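Cytochrome c class I (Sideroxydans lithotrophicus, PDB 4XXL) carries a covalently bound heme c and probably serves as an electron shuttle during lithoautotrophic growth. Local coordinates at residues P56-V61 with V111-S116; V31-S36 with I107-D112; R39-F44 with K96-K101. All blocks are in the same frame, centred on the assembly; numbering follows the deposited sequence.

Interaction 1: P56-V61 with V111-S116; sequences PSYKKV and VDWILS. With HEC (heme c), chain B.
Tyr58 and Ile114 bring their backbones to 5.9 Å between CA atoms, and the CA atoms of Val61 and Leu115 lie 7.2 Å apart. This packs the start of helix 58-65 against the last turns of the C-terminal helix, 104-115, in a class I cytochrome c fold, with the heme edge lying close to the first segment. Ser57 caps helix 58-65, its OG accepting from the backbone N of Lys60. All four touching side chains are buried and apolar packing carries the contact. Ile114 lies over one face of the Tyr58 ring: its CG1 sits 4.0 Å from the ring centroid and only 8° off the normal, a CH-pi contact near the middle of the face. The CD1 methyl reaches on toward the phenol end, 3.9 Å from Tyr58 CZ. The other branch, Ile114 CG2, meets Val61 CG1 at 4.0 Å, while Val61 CG2 turns to the heme and approaches its CAA at 3.8 Å. Trp113 comes in obliquely, CZ3 being 4.3 Å from Tyr58 CD2. The Tyr58 ring also stacks with that of His47, an axial ligand of the heme iron whose ND1 is hydrogen-bonded to Pro56 O. With CG opposite the carbonyl carbon (chi1 -71°), Tyr58 sends its ring between the C-terminal helix and the porphyrin. A leucine in its place has no ring and no hydroxyl, and would probably leave His47 without its stacking partner and Ile114 CG1 without a flat face to lie on. At the far end of the ring, Tyr58 OH rests just 3.2 Å from heme C2B.

Interaction 2: V31-S36 with I107-D112; sequences VDAAKS and IKNLVD
The near-perpendicular crossing of the N- and C-terminal helices, a hallmark of class I cytochromes c, is built here from Ala34 on helix 31-40 and Asn109 and Leu110 on helix 104-115. The segment axes pass 8.6 Å apart at a signed angle of -101°, and the CA atoms of Ala34 and Leu110 come within 4.5 Å, a close approach that the small alanine permits. Ala34 CB points at the other helix and meets Asn109 ND2 at 3.7 Å. Leu110 flanks it, its CD1 reaching 3.7 Å from Ala34 O and 4.3 Å from Ala34 CB; the same side chain also touches the heme. Asn109, with CG anti to its own N (chi1 -180°), extends its amide along helix 31-40 as far as Ala33, where ND2 lies 4.0 Å from CB. That ND2 is also near Ala34 N, but the two are both donors and do not bond; the amide donates instead to Asp30 O, just ahead of the helix. The two segments themselves thus meet only by packing, to which Asn109 adds a polar tie through its bond to Asp30 O, which gives a buried amide a partner.

Interaction 3: R39-F44 with K96-K101; sequences RENNCF and KNINGK. With HEC (heme c), chain B.
The first thioether of the heme attachment motif, CXXCH, lies beside this contact, in which Asn41 faces Lys96 and Ile98 across the rim of the heme pocket. Cys43 SG is covalently joined to heme CAB at 1.8 Å. The adjoining methyl, CBB, stands on the other side of the porphyrin from the sulfur and is met there by Ile98 CG2 at 3.8 Å. The same Ile98 methyl touches Asn41 OD1 at 3.7 Å, and the two side chains cross at about a right angle. Lys96 lays its aliphatic chain over the heme edge, CB being 3.7 Å from CHC; a bend at chi2 (69°) then carries the chain past the Asn41 backbone, bringing CE to 3.4 Å from Asn41 O. Helix 31-40 ends here in a Schellman motif, with Asn42 as the C-prime residue at positive phi and Cys43 N bonded to Ala38 O, so the chain turns sharply from the helix into the heme-binding sequence. Across the contact, the 96-101 loop, which leads from strand 92-94 to helix 104-115, holds an Asx turn in which Asn97 OD1 accepts from Asn99 N. Polar links between the segments run through water. One water donates to Asn41 OD1 at 2.8 Å and accepts from Lys96 NZ; a second accepts from Asn41 ND2 at 2.9 Å and donates to Lys101 O. Asn41 ND2 is also hydrogen-bonded to Leu37 O in the last turn of the helix, and with one water on each end of the amide this probably fixes its rotation. Cys43 also packs against Tyr58 of helix 58-65.

How the interactions relate
Interactions 1 and 2 use overlapping parts of helix 104-115, sharing Val111 and Asp112, with centres 11 Å apart, and Trp113 joins them: its CB lies 3.6 Å from Ala34 CB. Interaction 3 sits at the opposite end of helix 31-40 from Val31 and touches interaction 2 where Ile98 CD1 meets Ile107 CG1 at 3.8 Å. Interactions 1 and 3 lie on opposite sides of the chain's centre, yet both touch the heme. Between them Tyr58 OH comes within 3.5 Å of Cys43 CB, linking the side of the axial His47 to the thioether. Lys96 and Ile98 approach from the other porphyrin face, next to the second axial ligand, His95. The helix crossing of interaction 2 reaches the heme through Leu110.

Interaction 1: P56-V61 with V111-S116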
loop_
_atom_site.group_PDB
_atom_site.type_symbol
_atom_site.label_atom_id
_atom_site.label_comp_id
_atom_site.label_asym_id
_atom_site.label_seq_id
_atom_site.Cartn_x
_atom_site.Cartn_y
_atom_site.Cartn_z
ATOM N N PRO A 56 -6.613 -3.198 -5.510
ATOM C CA PRO A 56 -6.850 -1.903 -6.232
ATOM C C PRO A 56 -5.553 -1.287 -6.723
ATOM O O PRO A 56 -4.463 -1.507 -6.115
ATOM C CB PRO A 56 -7.488 -1.011 -5.185
ATOM C CG PRO A 56 -6.985 -1.604 -3.902
ATOM C CD PRO A 56 -6.976 -3.081 -4.099
ATOM N N SER A 57 -5.639 -0.548 -7.812
ATOM C CA SER A 57 -4.463 0.203 -8.232
ATOM C C SER A 57 -4.067 1.203 -7.163
ATOM O O SER A 57 -4.875 1.743 -6.411
ATOM C CB SER A 57 -4.618 0.875 -9.599
ATOM O OG SER A 57 -5.463 2.008 -9.468
ATOM N N TYR A 58 -2.786 1.547 -7.150
ATOM C CA TYR A 58 -2.396 2.488 -6.135
ATOM C C TYR A 58 -2.894 3.872 -6.470
ATOM O O TYR A 58 -3.074 4.664 -5.582
ATOM C CB TYR A 58 -0.900 2.477 -5.883
ATOM C CG TYR A 58 -0.429 1.213 -5.175
ATOM C CD1 TYR A 58 -1.210 0.602 -4.206
ATOM C CD2 TYR A 58 0.843 0.692 -5.391
ATOM C CE1 TYR A 58 -0.723 -0.523 -3.503
ATOM C CE2 TYR A 58 1.315 -0.412 -4.709
ATOM C CZ TYR A 58 0.547 -1.015 -3.758
ATOM O OH TYR A 58 1.029 -2.094 -3.073
ATOM N N LYS A 59 -3.107 4.160 -7.758
ATOM C CA LYS A 59 -3.760 5.407 -8.185
ATOM C C LYS A 59 -5.124 5.510 -7.562
ATOM O O LYS A 59 -5.452 6.568 -6.989
ATOM C CB LYS A 59 -3.831 5.480 -9.709
ATOM C CG LYS A 59 -4.588 6.733 -10.207
ATOM C CD LYS A 59 -4.652 6.823 -11.735
ATOM C CE LYS A 59 -5.578 7.987 -12.102
ATOM N NZ LYS A 59 -5.006 8.757 -13.234
ATOM N N LYS A 60 -5.918 4.426 -7.603
ATOM C CA LYS A 60 -7.264 4.425 -7.001
ATOM C C LYS A 60 -7.219 4.562 -5.472
ATOM O O LYS A 60 -7.999 5.269 -4.859
ATOM C CB LYS A 60 -7.988 3.136 -7.399
ATOM C CG LYS A 60 -9.433 2.992 -6.907
ATOM C CD LYS A 60 -10.114 1.746 -7.449
ATOM C CE LYS A 60 -10.562 1.975 -8.888
ATOM N NZ LYS A 60 -11.736 2.903 -8.918
ATOM N N VAL A 61 -6.232 3.932 -4.865
ATOM C CA VAL A 61 -6.058 4.108 -3.426
ATOM C C VAL A 61 -5.751 5.555 -3.120
ATOM O O VAL A 61 -6.250 6.140 -2.130
ATOM C CB VAL A 61 -4.902 3.234 -2.887
ATOM C CG1 VAL A 61 -4.646 3.528 -1.430
ATOM C CG2 VAL A 61 -5.321 1.750 -3.024
ATOM N N VAL A 111 4.216 4.149 2.074
ATOM C CA VAL A 111 2.882 4.718 2.215
ATOM C C VAL A 111 2.833 6.077 1.561
ATOM O O VAL A 111 1.900 6.419 0.835
ATOM C CB VAL A 111 2.454 4.731 3.705
ATOM C CG1 VAL A 111 1.177 5.586 3.953
ATOM C CG2 VAL A 111 2.166 3.276 4.124
ATOM N N ASP A 112 3.840 6.891 1.843
ATOM C CA ASP A 112 3.853 8.259 1.306
ATOM C C ASP A 112 3.900 8.238 -0.235
ATOM O O ASP A 112 3.229 9.032 -0.923
ATOM C CB ASP A 112 4.980 9.111 1.880
ATOM C CG ASP A 112 4.815 9.421 3.352
ATOM O OD1 ASP A 112 3.697 9.307 3.884
ATOM O OD2 ASP A 112 5.811 9.815 3.952
ATOM N N TRP A 113 4.640 7.292 -0.779
ATOM C CA TRP A 113 4.698 7.106 -2.243
ATOM C C TRP A 113 3.335 6.754 -2.765
ATOM O O TRP A 113 2.820 7.444 -3.675
ATOM C CB TRP A 113 5.733 6.065 -2.637
ATOM C CG TRP A 113 5.797 5.847 -4.129
ATOM C CD1 TRP A 113 6.113 6.738 -5.088
ATOM C CD2 TRP A 113 5.436 4.631 -4.823
ATOM N NE1 TRP A 113 5.955 6.177 -6.337
ATOM C CE2 TRP A 113 5.549 4.890 -6.208
ATOM C CE3 TRP A 113 4.981 3.398 -4.418
ATOM C CZ2 TRP A 113 5.278 3.931 -7.172
ATOM C CZ3 TRP A 113 4.713 2.455 -5.365
ATOM C CH2 TRP A 113 4.866 2.717 -6.736
ATOM N N ILE A 114 2.723 5.718 -2.218
ATOM C CA ILE A 114 1.374 5.351 -2.616
ATOM C C ILE A 114 0.391 6.515 -2.634
ATOM O O ILE A 114 -0.340 6.695 -3.636
ATOM C CB ILE A 114 0.834 4.166 -1.761
ATOM C CG1 ILE A 114 1.618 2.870 -2.117
ATOM C CG2 ILE A 114 -0.674 3.982 -1.933
ATOM C CD1 ILE A 114 1.415 1.732 -1.119
ATOM N N LEU A 115 0.356 7.263 -1.532
ATOM C CA LEU A 115 -0.592 8.372 -1.421
ATOM C C LEU A 115 -0.401 9.455 -2.469
ATOM O O LEU A 115 -1.309 10.253 -2.698
ATOM C CB LEU A 115 -0.613 8.950 -0.009
ATOM C CG LEU A 115 -1.137 8.046 1.063
ATOM C CD1 LEU A 115 -0.843 8.513 2.482
ATOM C CD2 LEU A 115 -2.633 7.830 0.899
ATOM N N SER A 116 0.819 9.575 -2.985
ATOM C CA SER A 116 1.083 10.558 -4.013
ATOM C C SER A 116 0.627 10.233 -5.412
ATOM O O SER A 116 0.684 11.101 -6.277
ATOM C CB SER A 116 2.627 10.733 -4.076
ATOM O OG SER A 116 3.308 9.710 -4.781
HETATM FE FE HEC B . -2.746 -4.878 -0.783
HETATM C CHA HEC B . -5.797 -3.265 -0.349
HETATM C CHB HEC B . -1.074 -1.941 -0.076
HETATM C CHC HEC B . 0.243 -6.605 -0.714
HETATM C CHD HEC B . -4.304 -7.569 -2.082
HETATM N NA HEC B . -3.358 -2.982 -0.253
HETATM C C1A HEC B . -4.627 -2.528 -0.218
HETATM C C2A HEC B . -4.567 -1.131 0.021
HETATM C C3A HEC B . -3.237 -0.786 0.069
HETATM C C4A HEC B . -2.468 -1.967 -0.113
HETATM C CMA HEC B . -2.636 0.575 0.241
HETATM C CAA HEC B . -5.807 -0.250 0.165
HETATM C CBA HEC B . -6.258 -0.259 1.608
HETATM C CGA HEC B . -7.408 0.690 1.901
HETATM O O1A HEC B . -8.091 1.139 0.970
HETATM O O2A HEC B . -7.563 1.107 3.098
HETATM N NB HEC B . -0.806 -4.391 -0.476
HETATM C C1B HEC B . -0.331 -3.129 -0.196
HETATM C C2B HEC B . 1.085 -3.188 -0.026
HETATM C C3B HEC B . 1.494 -4.458 -0.175
HETATM C C4B HEC B . 0.298 -5.246 -0.445
HETATM C CMB HEC B . 1.947 -2.004 0.309
HETATM C CAB HEC B . 2.826 -5.071 0.015
HETATM C CBB HEC B . 3.252 -4.908 1.354
HETATM N NC HEC B . -2.149 -6.782 -1.355
HETATM C C1C HEC B . -0.878 -7.227 -1.183
HETATM C C2C HEC B . -0.884 -8.513 -1.760
HETATM C C3C HEC B . -2.135 -8.823 -2.257
HETATM C C4C HEC B . -2.930 -7.687 -1.925
HETATM C CMC HEC B . 0.353 -9.324 -1.876
HETATM C CAC HEC B . -2.553 -10.087 -2.994
HETATM C CBC HEC B . -2.311 -11.332 -2.400
HETATM N ND HEC B . -4.619 -5.325 -1.068
HETATM C C1D HEC B . -5.099 -6.477 -1.655
HETATM C C2D HEC B . -6.583 -6.480 -1.714
HETATM C C3D HEC B . -6.954 -5.301 -1.234
HETATM C C4D HEC B . -5.738 -4.552 -0.864
HETATM C CMD HEC B . -7.427 -7.572 -2.248
HETATM C CAD HEC B . -8.388 -4.754 -1.125
HETATM C CBD HEC B . -8.994 -5.098 0.204
HETATM C CGD HEC B . -10.432 -4.616 0.424
HETATM O O1D HEC B . -10.944 -3.655 -0.228
HETATM O O2D HEC B . -11.088 -5.165 1.350
#

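Interaction 2: V31-S36 with I107-D112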
loop_
_atom_site.group_PDB
_atom_site.type_symbol
_atom_site.label_atom_id
_atom_site.label_comp_id
_atom_site.label_asym_id
_atom_site.label_seq_id
_atom_site.Cartn_x
_atom_site.Cartn_y
_atom_site.Cartn_z
ATOM N N VAL A 31 11.461 7.486 -4.168
ATOM C CA VAL A 31 10.672 6.625 -5.045
ATOM C C VAL A 31 11.346 5.265 -5.271
ATOM O O VAL A 31 10.724 4.213 -5.160
ATOM C CB VAL A 31 10.384 7.304 -6.389
ATOM C CG1 VAL A 31 9.699 6.329 -7.334
ATOM C CG2 VAL A 31 9.583 8.558 -6.152
ATOM N N ASP A 32 12.652 5.232 -5.482
ATOM C CA ASP A 32 13.331 3.969 -5.718
ATOM C C ASP A 32 13.211 3.052 -4.493
ATOM O O ASP A 32 13.037 1.833 -4.622
ATOM C CB ASP A 32 14.843 4.194 -6.016
ATOM C CG ASP A 32 15.128 4.635 -7.456
ATOM O OD1 ASP A 32 14.175 4.882 -8.230
ATOM O OD2 ASP A 32 16.345 4.734 -7.788
ATOM N N ALA A 33 13.315 3.649 -3.302
ATOM C CA ALA A 33 13.293 2.847 -2.086
ATOM C C ALA A 33 11.901 2.318 -1.865
ATOM O O ALA A 33 11.744 1.200 -1.454
ATOM C CB ALA A 33 13.732 3.637 -0.873
ATOM N N ALA A 34 10.926 3.165 -2.182
ATOM C CA ALA A 34 9.541 2.688 -2.096
ATOM C C ALA A 34 9.247 1.499 -3.035
ATOM O O ALA A 34 8.704 0.468 -2.622
ATOM C CB ALA A 34 8.583 3.829 -2.361
ATOM N N LYS A 35 9.598 1.630 -4.315
ATOM C CA LYS A 35 9.370 0.573 -5.290
ATOM C C LYS A 35 10.192 -0.709 -4.938
ATOM O O LYS A 35 9.710 -1.824 -5.094
ATOM C CB LYS A 35 9.642 1.059 -6.724
ATOM C CG LYS A 35 8.794 2.246 -7.073
ATOM C CD LYS A 35 8.822 2.701 -8.511
ATOM C CE LYS A 35 7.875 1.839 -9.296
ATOM N NZ LYS A 35 7.847 2.358 -10.694
ATOM N N SER A 36 11.414 -0.532 -4.441
ATOM C CA SER A 36 12.206 -1.641 -3.947
ATOM C C SER A 36 11.481 -2.430 -2.802
ATOM O O SER A 36 11.370 -3.657 -2.813
ATOM C CB SER A 36 13.584 -1.133 -3.520
ATOM O OG SER A 36 14.334 -2.167 -2.926
ATOM N N ILE A 107 8.628 1.847 5.759
ATOM C CA ILE A 107 7.180 1.581 5.618
ATOM C C ILE A 107 6.491 2.931 5.379
ATOM O O ILE A 107 5.654 3.079 4.472
ATOM C CB ILE A 107 6.647 0.860 6.823
ATOM C CG1 ILE A 107 7.102 -0.590 6.807
ATOM C CG2 ILE A 107 5.129 0.878 6.849
ATOM C CD1 ILE A 107 6.947 -1.352 8.107
ATOM N N LYS A 108 6.867 3.940 6.160
ATOM C CA LYS A 108 6.320 5.308 6.005
ATOM C C LYS A 108 6.587 5.843 4.584
ATOM O O LYS A 108 5.764 6.472 3.953
ATOM C CB LYS A 108 6.904 6.275 7.068
ATOM C CG LYS A 108 6.328 7.676 7.008
ATOM C CD LYS A 108 6.892 8.589 8.101
ATOM C CE LYS A 108 6.367 10.009 8.069
ATOM N NZ LYS A 108 6.546 10.662 6.730
ATOM N N ASN A 109 7.814 5.656 4.117
ATOM C CA ASN A 109 8.163 6.138 2.796
ATOM C C ASN A 109 7.359 5.427 1.706
ATOM O O ASN A 109 6.876 6.067 0.737
ATOM C CB ASN A 109 9.667 5.930 2.558
ATOM C CG ASN A 109 10.096 6.405 1.215
ATOM O OD1 ASN A 109 10.079 7.589 0.948
ATOM N ND2 ASN A 109 10.443 5.472 0.348
ATOM N N LEU A 110 7.108 4.148 1.882
ATOM C CA LEU A 110 6.283 3.435 0.902
ATOM C C LEU A 110 4.800 3.942 0.904
ATOM O O LEU A 110 4.243 4.202 -0.164
ATOM C CB LEU A 110 6.259 1.950 1.166
ATOM C CG LEU A 110 5.262 1.114 0.360
ATOM C CD1 LEU A 110 5.426 1.241 -1.141
ATOM C CD2 LEU A 110 5.461 -0.335 0.728
ATOM N N VAL A 111 4.216 4.149 2.074
ATOM C CA VAL A 111 2.882 4.718 2.215
ATOM C C VAL A 111 2.833 6.077 1.561
ATOM O O VAL A 111 1.900 6.419 0.835
ATOM C CB VAL A 111 2.454 4.731 3.705
ATOM C CG1 VAL A 111 1.177 5.586 3.953
ATOM C CG2 VAL A 111 2.166 3.276 4.124
ATOM N N ASP A 112 3.840 6.891 1.843
ATOM C CA ASP A 112 3.853 8.259 1.306
ATOM C C ASP A 112 3.900 8.238 -0.235
ATOM O O ASP A 112 3.229 9.032 -0.923
ATOM C CB ASP A 112 4.980 9.111 1.880
ATOM C CG ASP A 112 4.815 9.421 3.352
ATOM O OD1 ASP A 112 3.697 9.307 3.884
ATOM O OD2 ASP A 112 5.811 9.815 3.952
#

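Interaction 3: R39-F44 with K96-K101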
loop_
_atom_site.group_PDB
_atom_site.type_symbol
_atom_site.label_atom_id
_atom_site.label_comp_id
_atom_site.label_asym_id
_atom_site.label_seq_id
_atom_site.Cartn_x
_atom_site.Cartn_y
_atom_site.Cartn_z
ATOM N N ARG A 39 8.527 -4.343 -4.234
ATOM C CA ARG A 39 8.940 -5.526 -4.973
ATOM C C ARG A 39 9.276 -6.643 -4.011
ATOM O O ARG A 39 8.781 -7.784 -4.196
ATOM C CB ARG A 39 10.174 -5.256 -5.862
ATOM C CG ARG A 39 9.867 -4.519 -7.103
ATOM C CD ARG A 39 11.057 -4.486 -8.055
ATOM N NE ARG A 39 12.246 -3.908 -7.462
ATOM C CZ ARG A 39 12.650 -2.647 -7.632
ATOM N NH1 ARG A 39 11.988 -1.779 -8.395
ATOM N NH2 ARG A 39 13.754 -2.269 -7.023
ATOM N N GLU A 40 10.061 -6.298 -2.978
ATOM C CA GLU A 40 10.524 -7.259 -2.011
ATOM C C GLU A 40 9.448 -7.943 -1.186
ATOM O O GLU A 40 9.644 -9.038 -0.738
ATOM C CB GLU A 40 11.551 -6.578 -1.060
ATOM C CG GLU A 40 12.882 -6.271 -1.721
ATOM C CD GLU A 40 13.848 -5.447 -0.857
ATOM O OE1 GLU A 40 13.478 -4.995 0.268
ATOM O OE2 GLU A 40 14.995 -5.228 -1.325
ATOM N N ASN A 41 8.305 -7.268 -0.995
ATOM C CA ASN A 41 7.242 -7.780 -0.151
ATOM C C ASN A 41 5.969 -8.169 -0.892
ATOM O O ASN A 41 4.907 -8.317 -0.350
ATOM C CB ASN A 41 6.985 -6.776 0.941
ATOM C CG ASN A 41 8.106 -6.717 1.939
ATOM O OD1 ASN A 41 8.222 -7.590 2.801
ATOM N ND2 ASN A 41 8.955 -5.699 1.825
ATOM N N ASN A 42 6.126 -8.392 -2.188
ATOM C CA ASN A 42 5.119 -8.983 -3.074
ATOM C C ASN A 42 3.982 -8.040 -3.425
ATOM O O ASN A 42 2.929 -8.466 -3.905
ATOM C CB ASN A 42 4.591 -10.327 -2.513
ATOM C CG ASN A 42 5.481 -11.498 -2.850
ATOM O OD1 ASN A 42 6.329 -11.417 -3.730
ATOM N ND2 ASN A 42 5.204 -12.645 -2.220
ATOM N N CYS A 43 4.138 -6.779 -3.053
ATOM C CA CYS A 43 3.059 -5.838 -3.234
ATOM C C CYS A 43 2.608 -5.745 -4.674
ATOM O O CYS A 43 1.384 -5.719 -4.910
ATOM C CB CYS A 43 3.513 -4.466 -2.677
ATOM S SG CYS A 43 4.097 -4.434 -1.009
ATOM N N PHE A 44 3.533 -5.735 -5.600
ATOM C CA PHE A 44 3.220 -5.583 -7.022
ATOM C C PHE A 44 2.659 -6.897 -7.612
ATOM O O PHE A 44 2.156 -6.915 -8.718
ATOM C CB PHE A 44 4.414 -5.122 -7.797
ATOM C CG PHE A 44 4.817 -3.693 -7.532
ATOM C CD1 PHE A 44 3.912 -2.671 -7.430
ATOM C CD2 PHE A 44 6.162 -3.384 -7.407
ATOM C CE1 PHE A 44 4.343 -1.340 -7.249
ATOM C CE2 PHE A 44 6.608 -2.093 -7.232
ATOM C CZ PHE A 44 5.688 -1.064 -7.125
ATOM N N LYS A 96 -1.500 -8.944 3.533
ATOM C CA LYS A 96 -0.023 -8.962 3.709
ATOM C C LYS A 96 0.347 -8.002 4.859
ATOM O O LYS A 96 -0.135 -6.859 4.901
ATOM C CB LYS A 96 0.659 -8.540 2.423
ATOM C CG LYS A 96 2.178 -8.469 2.529
ATOM C CD LYS A 96 2.738 -9.831 2.682
ATOM C CE LYS A 96 4.262 -9.800 2.595
ATOM N NZ LYS A 96 4.792 -11.153 2.826
ATOM N N ASN A 97 1.097 -8.502 5.826
ATOM C CA ASN A 97 1.468 -7.724 7.002
ATOM C C ASN A 97 2.979 -7.601 7.007
ATOM O O ASN A 97 3.655 -8.628 7.197
ATOM C CB ASN A 97 0.959 -8.437 8.245
ATOM C CG ASN A 97 1.253 -7.710 9.484
ATOM O OD1 ASN A 97 2.056 -6.778 9.515
ATOM N ND2 ASN A 97 0.635 -8.133 10.528
ATOM N N ILE A 98 3.493 -6.400 6.848
ATOM C CA ILE A 98 4.927 -6.211 6.855
ATOM C C ILE A 98 5.469 -5.689 8.212
ATOM O O ILE A 98 6.664 -5.253 8.300
ATOM C CB ILE A 98 5.430 -5.371 5.664
ATOM C CG1 ILE A 98 4.804 -3.999 5.683
ATOM C CG2 ILE A 98 5.171 -6.154 4.357
ATOM C CD1 ILE A 98 5.347 -3.091 4.585
ATOM N N ASN A 99 4.661 -5.754 9.259
ATOM C CA ASN A 99 5.123 -5.347 10.597
ATOM C C ASN A 99 6.329 -6.206 10.999
ATOM O O ASN A 99 6.287 -7.414 10.900
ATOM C CB ASN A 99 4.020 -5.409 11.566
ATOM C CG ASN A 99 4.244 -4.534 12.803
ATOM O OD1 ASN A 99 4.869 -3.472 12.730
ATOM N ND2 ASN A 99 3.700 -4.972 13.904
ATOM N N GLY A 100 7.430 -5.541 11.335
ATOM C CA GLY A 100 8.640 -6.254 11.713
ATOM C C GLY A 100 9.474 -6.742 10.547
ATOM O O GLY A 100 10.556 -7.297 10.753
ATOM N N LYS A 101 9.020 -6.515 9.317
ATOM C CA LYS A 101 9.745 -6.975 8.113
ATOM C C LYS A 101 10.519 -5.866 7.407
ATOM O O LYS A 101 11.262 -6.102 6.447
ATOM C CB LYS A 101 8.823 -7.634 7.101
ATOM C CG LYS A 101 8.107 -8.854 7.615
ATOM C CD LYS A 101 8.931 -9.772 8.510
ATOM C CE LYS A 101 8.050 -10.915 9.056
ATOM N NZ LYS A 101 7.437 -11.700 7.949
HETATM FE FE HEC B . -2.746 -4.878 -0.783
HETATM C CHA HEC B . -5.797 -3.265 -0.349
HETATM C CHB HEC B . -1.074 -1.941 -0.076
HETATM C CHC HEC B . 0.243 -6.605 -0.714
HETATM C CHD HEC B . -4.304 -7.569 -2.082
HETATM N NA HEC B . -3.358 -2.982 -0.253
HETATM C C1A HEC B . -4.627 -2.528 -0.218
HETATM C C2A HEC B . -4.567 -1.131 0.021
HETATM C C3A HEC B . -3.237 -0.786 0.069
HETATM C C4A HEC B . -2.468 -1.967 -0.113
HETATM C CMA HEC B . -2.636 0.575 0.241
HETATM C CAA HEC B . -5.807 -0.250 0.165
HETATM C CBA HEC B . -6.258 -0.259 1.608
HETATM C CGA HEC B . -7.408 0.690 1.901
HETATM O O1A HEC B . -8.091 1.139 0.970
HETATM O O2A HEC B . -7.563 1.107 3.098
HETATM N NB HEC B . -0.806 -4.391 -0.476
HETATM C C1B HEC B . -0.331 -3.129 -0.196
HETATM C C2B HEC B . 1.085 -3.188 -0.026
HETATM C C3B HEC B . 1.494 -4.458 -0.175
HETATM C C4B HEC B . 0.298 -5.246 -0.445
HETATM C CMB HEC B . 1.947 -2.004 0.309
HETATM C CAB HEC B . 2.826 -5.071 0.015
HETATM C CBB HEC B . 3.252 -4.908 1.354
HETATM N NC HEC B . -2.149 -6.782 -1.355
HETATM C C1C HEC B . -0.878 -7.227 -1.183
HETATM C C2C HEC B . -0.884 -8.513 -1.760
HETATM C C3C HEC B . -2.135 -8.823 -2.257
HETATM C C4C HEC B . -2.930 -7.687 -1.925
HETATM C CMC HEC B . 0.353 -9.324 -1.876
HETATM C CAC HEC B . -2.553 -10.087 -2.994
HETATM C CBC HEC B . -2.311 -11.332 -2.400
HETATM N ND HEC B . -4.619 -5.325 -1.068
HETATM C C1D HEC B . -5.099 -6.477 -1.655
HETATM C C2D HEC B . -6.583 -6.480 -1.714
HETATM C C3D HEC B . -6.954 -5.301 -1.234
HETATM C C4D HEC B . -5.738 -4.552 -0.864
HETATM C CMD HEC B . -7.427 -7.572 -2.248
HETATM C CAD HEC B . -8.388 -4.754 -1.125
HETATM C CBD HEC B . -8.994 -5.098 0.204
HETATM C CGD HEC B . -10.432 -4.616 0.424
HETATM O O1D HEC B . -10.944 -3.655 -0.228
HETATM O O2D HEC B . -11.088 -5.165 1.350
HETATM O O HOH W 1 11.391 -5.752 3.488
HETATM O O HOH W 2 7.714 -10.353 2.571
#